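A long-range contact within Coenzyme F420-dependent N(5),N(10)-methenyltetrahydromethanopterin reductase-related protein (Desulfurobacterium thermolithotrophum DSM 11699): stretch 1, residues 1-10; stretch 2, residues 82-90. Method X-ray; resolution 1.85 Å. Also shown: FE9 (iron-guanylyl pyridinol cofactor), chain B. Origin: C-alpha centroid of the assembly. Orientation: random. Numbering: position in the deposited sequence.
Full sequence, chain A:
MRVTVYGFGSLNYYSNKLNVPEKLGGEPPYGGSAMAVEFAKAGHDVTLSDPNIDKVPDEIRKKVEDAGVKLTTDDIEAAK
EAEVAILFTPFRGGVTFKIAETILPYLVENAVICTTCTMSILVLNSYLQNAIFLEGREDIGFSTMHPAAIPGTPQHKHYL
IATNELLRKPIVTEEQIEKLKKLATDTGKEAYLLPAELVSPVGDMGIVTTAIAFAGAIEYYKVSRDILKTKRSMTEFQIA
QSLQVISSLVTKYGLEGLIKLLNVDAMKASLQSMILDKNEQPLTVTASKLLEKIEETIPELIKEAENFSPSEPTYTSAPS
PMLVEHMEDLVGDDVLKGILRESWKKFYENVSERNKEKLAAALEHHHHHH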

ATOM      1  N   MET A   1     -32.858 -19.191 -15.664  1.00 46.47           N
ATOM      2  CA  MET A   1     -31.642 -19.684 -16.306  1.00 44.85           C
ATOM      3  C   MET A   1     -31.103 -20.915 -15.546  1.00 46.62           C
ATOM      4  O   MET A   1     -31.512 -21.163 -14.409  1.00 45.36           O
ATOM      5  CB  MET A   1     -30.596 -18.537 -16.436  1.00 44.20           C
ATOM      6  CG  MET A   1     -29.613 -18.409 -15.260  1.00 46.65           C
ATOM      7  SD  MET A   1     -28.410 -17.033 -15.452  1.00 50.77           S
ATOM      8  CE  MET A   1     -29.492 -15.603 -15.478  1.00 45.17           C
ATOM      9  N   ARG A   2     -30.230 -21.706 -16.191  1.00 42.81           N
ATOM     10  CA  ARG A   2     -29.672 -22.906 -15.567  1.00 42.18           C
ATOM     11  C   ARG A   2     -28.344 -22.517 -14.885  1.00 44.82           C
ATOM     12  O   ARG A   2     -27.397 -22.122 -15.566  1.00 43.71           O
ATOM     13  CB  ARG A   2     -29.443 -24.020 -16.603  1.00 41.40           C
ATOM     14  CG  ARG A   2     -30.745 -24.648 -17.186  1.00 48.77           C
ATOM     15  CD  ARG A   2     -30.873 -26.139 -16.946  1.00 77.54           C
ATOM     16  NE  ARG A   2     -32.259 -26.503 -16.633  1.00107.95           N
ATOM     17  CZ  ARG A   2     -32.656 -27.216 -15.578  1.00121.82           C
ATOM     18  NH1 ARG A   2     -33.943 -27.480 -15.395  1.00112.72           N
ATOM     19  NH2 ARG A   2     -31.767 -27.668 -14.697  1.00102.91           N
ATOM     20  N   VAL A   3     -28.284 -22.617 -13.554  1.00 40.13           N
ATOM     21  CA  VAL A   3     -27.075 -22.258 -12.785  1.00 39.65           C
ATOM     22  C   VAL A   3     -26.620 -23.468 -11.972  1.00 42.42           C
ATOM     23  O   VAL A   3     -27.449 -24.122 -11.340  1.00 42.34           O
ATOM     24  CB  VAL A   3     -27.393 -21.119 -11.781  1.00 43.16           C
ATOM     25  CG1 VAL A   3     -26.136 -20.608 -11.082  1.00 43.96           C
ATOM     26  CG2 VAL A   3     -28.156 -19.986 -12.433  1.00 44.05           C
ATOM     27  N   THR A   4     -25.325 -23.740 -11.964  1.00 41.57           N
ATOM     28  CA  THR A   4     -24.748 -24.811 -11.167  1.00 43.52           C
ATOM     29  C   THR A   4     -23.775 -24.149 -10.198  1.00 40.06           C
ATOM     30  O   THR A   4     -22.870 -23.411 -10.612  1.00 38.80           O
ATOM     31  CB  THR A   4     -24.000 -25.865 -11.993  1.00 48.49           C
ATOM     32  OG1 THR A   4     -24.924 -26.503 -12.873  1.00 51.92           O
ATOM     33  CG2 THR A   4     -23.335 -26.928 -11.113  1.00 46.52           C
ATOM     34  N   VAL A   5     -23.958 -24.412  -8.908  1.00 37.48           N
ATOM     35  CA  VAL A   5     -23.078 -23.902  -7.861  1.00 36.94           C
ATOM     36  C   VAL A   5     -22.248 -25.096  -7.507  1.00 40.75           C
ATOM     37  O   VAL A   5     -22.794 -26.176  -7.265  1.00 41.75           O
ATOM     38  CB  VAL A   5     -23.858 -23.365  -6.643  1.00 39.34           C
ATOM     39  CG1 VAL A   5     -22.907 -23.072  -5.480  1.00 36.67           C
ATOM     40  CG2 VAL A   5     -24.654 -22.108  -7.034  1.00 38.17           C
ATOM     41  N   TYR A   6     -20.945 -24.931  -7.496  1.00 40.69           N
ATOM     42  CA  TYR A   6     -20.033 -26.019  -7.171  1.00 40.93           C
ATOM     43  C   TYR A   6     -19.527 -25.789  -5.770  1.00 43.90           C
ATOM     44  O   TYR A   6     -18.841 -24.815  -5.563  1.00 42.32           O
ATOM     45  CB  TYR A   6     -18.881 -26.040  -8.182  1.00 41.42           C
ATOM     46  CG  TYR A   6     -19.296 -26.673  -9.494  1.00 41.55           C
ATOM     47  CD1 TYR A   6     -19.258 -28.048  -9.667  1.00 43.12           C
ATOM     48  CD2 TYR A   6     -19.744 -25.897 -10.554  1.00 43.20           C
ATOM     49  CE1 TYR A   6     -19.689 -28.641 -10.852  1.00 43.12           C
ATOM     50  CE2 TYR A   6     -20.174 -26.480 -11.749  1.00 42.08           C
ATOM     51  CZ  TYR A   6     -20.107 -27.851 -11.905  1.00 44.11           C
ATOM     52  OH  TYR A   6     -20.529 -28.432 -13.084  1.00 44.86           O
ATOM     53  N   GLY A   7     -19.885 -26.656  -4.823  1.00 41.30           N
ATOM     54  CA  GLY A   7     -19.461 -26.531  -3.430  1.00 39.90           C
ATOM     55  C   GLY A   7     -20.586 -26.155  -2.486  1.00 42.74           C
ATOM     56  O   GLY A   7     -21.254 -25.153  -2.690  1.00 42.18           O
ATOM     57  N   PHE A   8     -20.827 -26.964  -1.447  1.00 43.90           N
ATOM     58  CA  PHE A   8     -21.918 -26.670  -0.504  1.00 42.11           C
ATOM     59  C   PHE A   8     -21.569 -25.518   0.439  1.00 39.90           C
ATOM     60  O   PHE A   8     -22.437 -24.703   0.759  1.00 37.67           O
ATOM     61  CB  PHE A   8     -22.240 -27.920   0.345  1.00 41.09           C
ATOM     62  CG  PHE A   8     -23.541 -27.837   1.116  1.00 41.40           C
ATOM     63  CD1 PHE A   8     -24.744 -28.219   0.529  1.00 42.92           C
ATOM     64  CD2 PHE A   8     -23.564 -27.375   2.424  1.00 39.29           C
ATOM     65  CE1 PHE A   8     -25.943 -28.167   1.245  1.00 45.05           C
ATOM     66  CE2 PHE A   8     -24.762 -27.307   3.133  1.00 43.21           C
ATOM     67  CZ  PHE A   8     -25.947 -27.713   2.541  1.00 44.49           C
ATOM     68  N   GLY A   9     -20.327 -25.516   0.898  1.00 36.38           N
ATOM     69  CA  GLY A   9     -19.770 -24.564   1.853  1.00 34.37           C
ATOM     70  C   GLY A   9     -19.447 -25.409   3.075  1.00 38.51           C
ATOM     71  O   GLY A   9     -20.166 -26.372   3.335  1.00 40.62           O
ATOM     72  N   SER A  10     -18.369 -25.113   3.819  1.00 34.78           N
ATOM     73  CA  SER A  10     -18.022 -25.931   4.975  1.00 36.97           C
ATOM     74  C   SER A  10     -18.908 -25.739   6.209  1.00 41.66           C
ATOM     75  O   SER A  10     -18.783 -24.748   6.917  1.00 39.92           O
ATOM     76  CB  SER A  10     -16.569 -25.747   5.364  1.00 34.91           C
ATOM     77  OG  SER A  10     -16.309 -26.237   6.675  1.00 37.09           O
ATOM     78  N   ALA A  82     -25.551 -26.198 -17.641  1.00 48.29           N
ATOM     79  CA  ALA A  82     -25.171 -24.996 -16.937  1.00 47.32           C
ATOM     80  C   ALA A  82     -24.800 -23.778 -17.813  1.00 52.72           C
ATOM     81  O   ALA A  82     -23.843 -23.839 -18.585  1.00 53.76           O
ATOM     82  CB  ALA A  82     -24.029 -25.325 -15.987  1.00 45.64           C
ATOM     83  N   GLU A  83     -25.558 -22.671 -17.677  1.00 47.58           N
ATOM     84  CA  GLU A  83     -25.275 -21.420 -18.400  1.00 47.26           C
ATOM     85  C   GLU A  83     -24.294 -20.616 -17.547  1.00 44.85           C
ATOM     86  O   GLU A  83     -23.529 -19.797 -18.061  1.00 43.64           O
ATOM     87  CB  GLU A  83     -26.525 -20.562 -18.551  1.00 49.10           C
ATOM     88  CG  GLU A  83     -27.537 -21.060 -19.547  1.00 57.62           C
ATOM     89  CD  GLU A  83     -28.761 -20.192 -19.413  1.00 60.14           C
ATOM     90  OE1 GLU A  83     -29.804 -20.700 -18.945  1.00 55.84           O
ATOM     91  OE2 GLU A  83     -28.665 -18.988 -19.744  1.00 49.61           O
ATOM     92  N   VAL A  84     -24.363 -20.813 -16.226  1.00 40.95           N
ATOM     93  CA  VAL A  84     -23.489 -20.151 -15.255  1.00 39.34           C
ATOM     94  C   VAL A  84     -22.970 -21.270 -14.322  1.00 40.29           C
ATOM     95  O   VAL A  84     -23.765 -22.036 -13.781  1.00 40.55           O
ATOM     96  CB  VAL A  84     -24.206 -19.065 -14.421  1.00 40.85           C
ATOM     97  CG1 VAL A  84     -23.283 -18.552 -13.307  1.00 42.04           C
ATOM     98  CG2 VAL A  84     -24.679 -17.910 -15.295  1.00 39.34           C
ATOM     99  N   ALA A  85     -21.658 -21.348 -14.140  1.00 37.55           N
ATOM    100  CA  ALA A  85     -21.027 -22.323 -13.258  1.00 42.04           C
ATOM    101  C   ALA A  85     -20.292 -21.487 -12.211  1.00 42.56           C
ATOM    102  O   ALA A  85     -19.389 -20.729 -12.563  1.00 41.11           O
ATOM    103  CB  ALA A  85     -20.055 -23.207 -14.036  1.00 44.31           C
ATOM    104  N   ILE A  86     -20.718 -21.568 -10.941  1.00 37.55           N
ATOM    105  CA  ILE A  86     -20.119 -20.800  -9.863  1.00 36.39           C
ATOM    106  C   ILE A  86     -19.238 -21.704  -9.011  1.00 36.87           C
ATOM    107  O   ILE A  86     -19.729 -22.690  -8.465  1.00 36.30           O
ATOM    108  CB  ILE A  86     -21.160 -20.063  -9.000  1.00 38.74           C
ATOM    109  CG1 ILE A  86     -21.951 -19.058  -9.869  1.00 37.21           C
ATOM    110  CG2 ILE A  86     -20.406 -19.306  -7.862  1.00 35.07           C
ATOM    111  CD1 ILE A  86     -23.236 -18.586  -9.281  1.00 36.33           C
ATOM    112  N   LEU A  87     -17.948 -21.346  -8.877  1.00 32.37           N
ATOM    113  CA  LEU A  87     -17.019 -22.159  -8.110  1.00 32.94           C
ATOM    114  C   LEU A  87     -16.866 -21.730  -6.658  1.00 35.87           C
ATOM    115  O   LEU A  87     -16.006 -20.898  -6.359  1.00 35.82           O
ATOM    116  CB  LEU A  87     -15.662 -22.185  -8.826  1.00 31.93           C
ATOM    117  CG  LEU A  87     -15.696 -22.727 -10.260  1.00 35.52           C
ATOM    118  CD1 LEU A  87     -14.353 -22.575 -10.929  1.00 34.50           C
ATOM    119  CD2 LEU A  87     -16.113 -24.212 -10.294  1.00 35.89           C
ATOM    120  N   PHE A  88     -17.698 -22.306  -5.754  1.00 32.67           N
ATOM    121  CA  PHE A  88     -17.634 -22.047  -4.301  1.00 32.14           C
ATOM    122  C   PHE A  88     -16.746 -23.231  -3.832  1.00 35.54           C
ATOM    123  O   PHE A  88     -17.169 -24.059  -3.041  1.00 37.41           O
ATOM    124  CB  PHE A  88     -19.059 -22.117  -3.676  1.00 33.92           C
ATOM    125  CG  PHE A  88     -19.141 -21.403  -2.350  1.00 35.36           C
ATOM    126  CD1 PHE A  88     -18.846 -22.069  -1.164  1.00 38.22           C
ATOM    127  CD2 PHE A  88     -19.463 -20.048  -2.289  1.00 34.29           C
ATOM    128  CE1 PHE A  88     -18.841 -21.387   0.052  1.00 39.50           C
ATOM    129  CE2 PHE A  88     -19.473 -19.370  -1.066  1.00 37.81           C
ATOM    130  CZ  PHE A  88     -19.137 -20.037   0.093  1.00 37.67           C
ATOM    131  N   THR A  89     -15.533 -23.320  -4.389  1.00 34.12           N
ATOM    132  CA  THR A  89     -14.620 -24.444  -4.171  1.00 35.50           C
ATOM    133  C   THR A  89     -13.482 -24.145  -3.177  1.00 41.02           C
ATOM    134  O   THR A  89     -13.215 -22.998  -2.850  1.00 34.65           O
ATOM    135  CB  THR A  89     -14.155 -24.877  -5.560  1.00 39.87           C
ATOM    136  OG1 THR A  89     -13.689 -23.733  -6.263  1.00 42.81           O
ATOM    137  CG2 THR A  89     -15.303 -25.476  -6.381  1.00 37.78           C
ATOM    138  N   PRO A  90     -12.807 -25.186  -2.670  1.00 37.23           N
ATOM    139  CA  PRO A  90     -11.763 -24.951  -1.654  1.00 36.57           C
ATOM    140  C   PRO A  90     -10.612 -23.976  -1.921  1.00 39.33           C
ATOM    141  O   PRO A  90     -10.160 -23.778  -3.038  1.00 36.33           O
ATOM    142  CB  PRO A  90     -11.178 -26.349  -1.414  1.00 38.80           C
ATOM    143  CG  PRO A  90     -12.247 -27.292  -1.786  1.00 40.36           C
ATOM    144  CD  PRO A  90     -12.997 -26.622  -2.930  1.00 36.50           C
TER
HETATM  145  O2  FE9 B 401     -14.834 -18.515   3.480  1.00 34.73           O
HETATM  146 FE   FE9 B 401     -15.714 -16.634   1.014  1.00 38.83          FE
HETATM  147  C1F FE9 B 401     -17.364 -16.854   1.777  1.00 43.65           C
HETATM  148  O1F FE9 B 401     -18.387 -16.988   2.244  1.00 45.55           O
HETATM  149  C2F FE9 B 401     -16.140 -14.876   0.699  1.00 42.29           C
HETATM  150  O2F FE9 B 401     -16.429 -13.805   0.482  1.00 38.49           O
HETATM  151  C8  FE9 B 401     -16.244 -17.174  -0.735  1.00 36.75           C
HETATM  152  O18 FE9 B 401     -16.789 -16.419  -1.520  1.00 41.07           O
HETATM  153  C7  FE9 B 401     -15.953 -18.605  -1.155  1.00 36.62           C
HETATM  154  C6  FE9 B 401     -15.513 -19.315   0.093  1.00 33.09           C
HETATM  155  N1  FE9 B 401     -15.351 -18.541   1.254  1.00 36.67           N
HETATM  156  C5  FE9 B 401     -15.290 -20.770   0.081  1.00 35.77           C
HETATM  157  C5M FE9 B 401     -15.439 -21.535  -1.203  1.00 28.74           C
HETATM  158  C4  FE9 B 401     -14.874 -21.421   1.334  1.00 39.15           C
HETATM  159  C3  FE9 B 401     -14.697 -20.594   2.559  1.00 37.50           C
HETATM  160  C3M FE9 B 401     -14.295 -21.193   3.882  1.00 29.52           C
HETATM  161  C2  FE9 B 401     -14.969 -19.110   2.470  1.00 32.60           C
HETATM  162  O3P FE9 B 401     -14.595 -22.753   1.275  1.00 43.88           O
HETATM  163  P1  FE9 B 401     -15.599 -23.903   1.799  1.00 36.62           P
HETATM  164  O1P FE9 B 401     -16.558 -23.325   2.728  1.00 26.09           O
HETATM  165  O2P FE9 B 401     -14.702 -24.953   2.643  1.00 34.30           O
HETATM  166  O5' FE9 B 401     -16.287 -24.512   0.497  1.00 35.40           O
HETATM  167  C5' FE9 B 401     -15.587 -25.330  -0.428  1.00 33.42           C
HETATM  168  C4' FE9 B 401     -16.560 -26.424  -0.850  1.00 29.23           C
HETATM  169  O4' FE9 B 401     -15.992 -27.183  -1.911  1.00 33.96           O
HETATM  170  C1' FE9 B 401     -16.440 -28.525  -1.772  1.00 30.10           C
HETATM  171  C2' FE9 B 401     -16.393 -28.760  -0.277  1.00 41.09           C
HETATM  172  O2' FE9 B 401     -17.191 -29.866   0.168  1.00 48.18           O
HETATM  173  C3' FE9 B 401     -16.868 -27.418   0.269  1.00 33.67           C
HETATM  174  O3' FE9 B 401     -18.269 -27.397   0.545  1.00 35.22           O
HETATM  175  N9A FE9 B 401     -15.610 -29.415  -2.605  1.00 33.44           N
HETATM  176  C4A FE9 B 401     -15.937 -29.692  -3.846  1.00 37.87           C
HETATM  177  N3A FE9 B 401     -17.007 -29.376  -4.611  1.00 39.37           N
HETATM  178  C2A FE9 B 401     -17.085 -29.880  -5.860  1.00 37.18           C
HETATM  179  N2A FE9 B 401     -18.150 -29.506  -6.604  1.00 37.80           N
HETATM  180  N1A FE9 B 401     -16.163 -30.704  -6.394  1.00 38.06           N
HETATM  181  C6A FE9 B 401     -15.091 -31.130  -5.702  1.00 35.53           C
HETATM  182  O6A FE9 B 401     -14.240 -31.875  -6.214  1.00 37.70           O
HETATM  183  C5A FE9 B 401     -14.905 -30.610  -4.346  1.00 37.77           C
HETATM  184  N7A FE9 B 401     -14.002 -30.756  -3.364  1.00 37.73           N
HETATM  185  C8A FE9 B 401     -14.443 -30.020  -2.311  1.00 31.54           C
HETATM  186  O   HOH W   1     -14.293 -16.104   2.673  1.00 38.05           O

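Two neighbouring parallel strands, residues 2-6 and 84-87, are laced together by a backbone ladder, sandwiched between two differently used side-chain faces, and run out at their C-terminal ends into loops that hold the iron-guanylyl pyridinol cofactor.

The strand axes come within 4.7 Å, and their N-to-C directions differ by only 14°. As is usual for parallel pairing, a residue bonds through both N and O to the two neighbours of its bridge partner: around Ala85, Thr4 N donates to Val84 O (2.9 Å) and Ile86 N to Thr4 O (2.9 Å); around Leu87, Tyr6 N donates to Ile86 O (2.7 Å) and Phe88 N to Tyr6 O (2.8 Å), the last bent at 131°. The ladder starts with a side chain standing in for backbone: Arg2 N donates to Glu83 OE1 (3.0 Å), while Arg2 O accepts from Glu83 N (2.9 Å) and, weakly, from Val84 N (3.4 Å).

Val3, Val5, Val84 and Ile86 share one face, an aliphatic layer in which Val3 CG1 lies 4.0 Å from Ile86 CD1. Met1 extends it, its SD 3.8 Å from Val84 CG2. The other face mixes sizes: small Ala85 leaves its CB 4.0 Å from Tyr6 CE2, at the edge of the aromatic ring, while Leu87 CD2 packs 3.9 Å from Tyr6 CB. Thr4 OG1, bonded elsewhere in the structure, sits 3.4 Å from Ala82 CB.

Past the strands, glycine becomes a geometric requirement. At Gly7 an ideal CB would fall 1.9 Å from Phe88 O and jam against the preceding carbonyl; its bare CA instead makes a CA-H...O contact with Phe88 O at 3.4 Å. Gly9, with backbone angles that also call for glycine, brings its CA within 3.8 Å of Phe88 CE1. Gly9 N donates to FE9 O3' (2.8 Å), and Ser10 N to FE9 O1P (2.8 Å), while FE9 C5M lies over one face of the Phe88 ring.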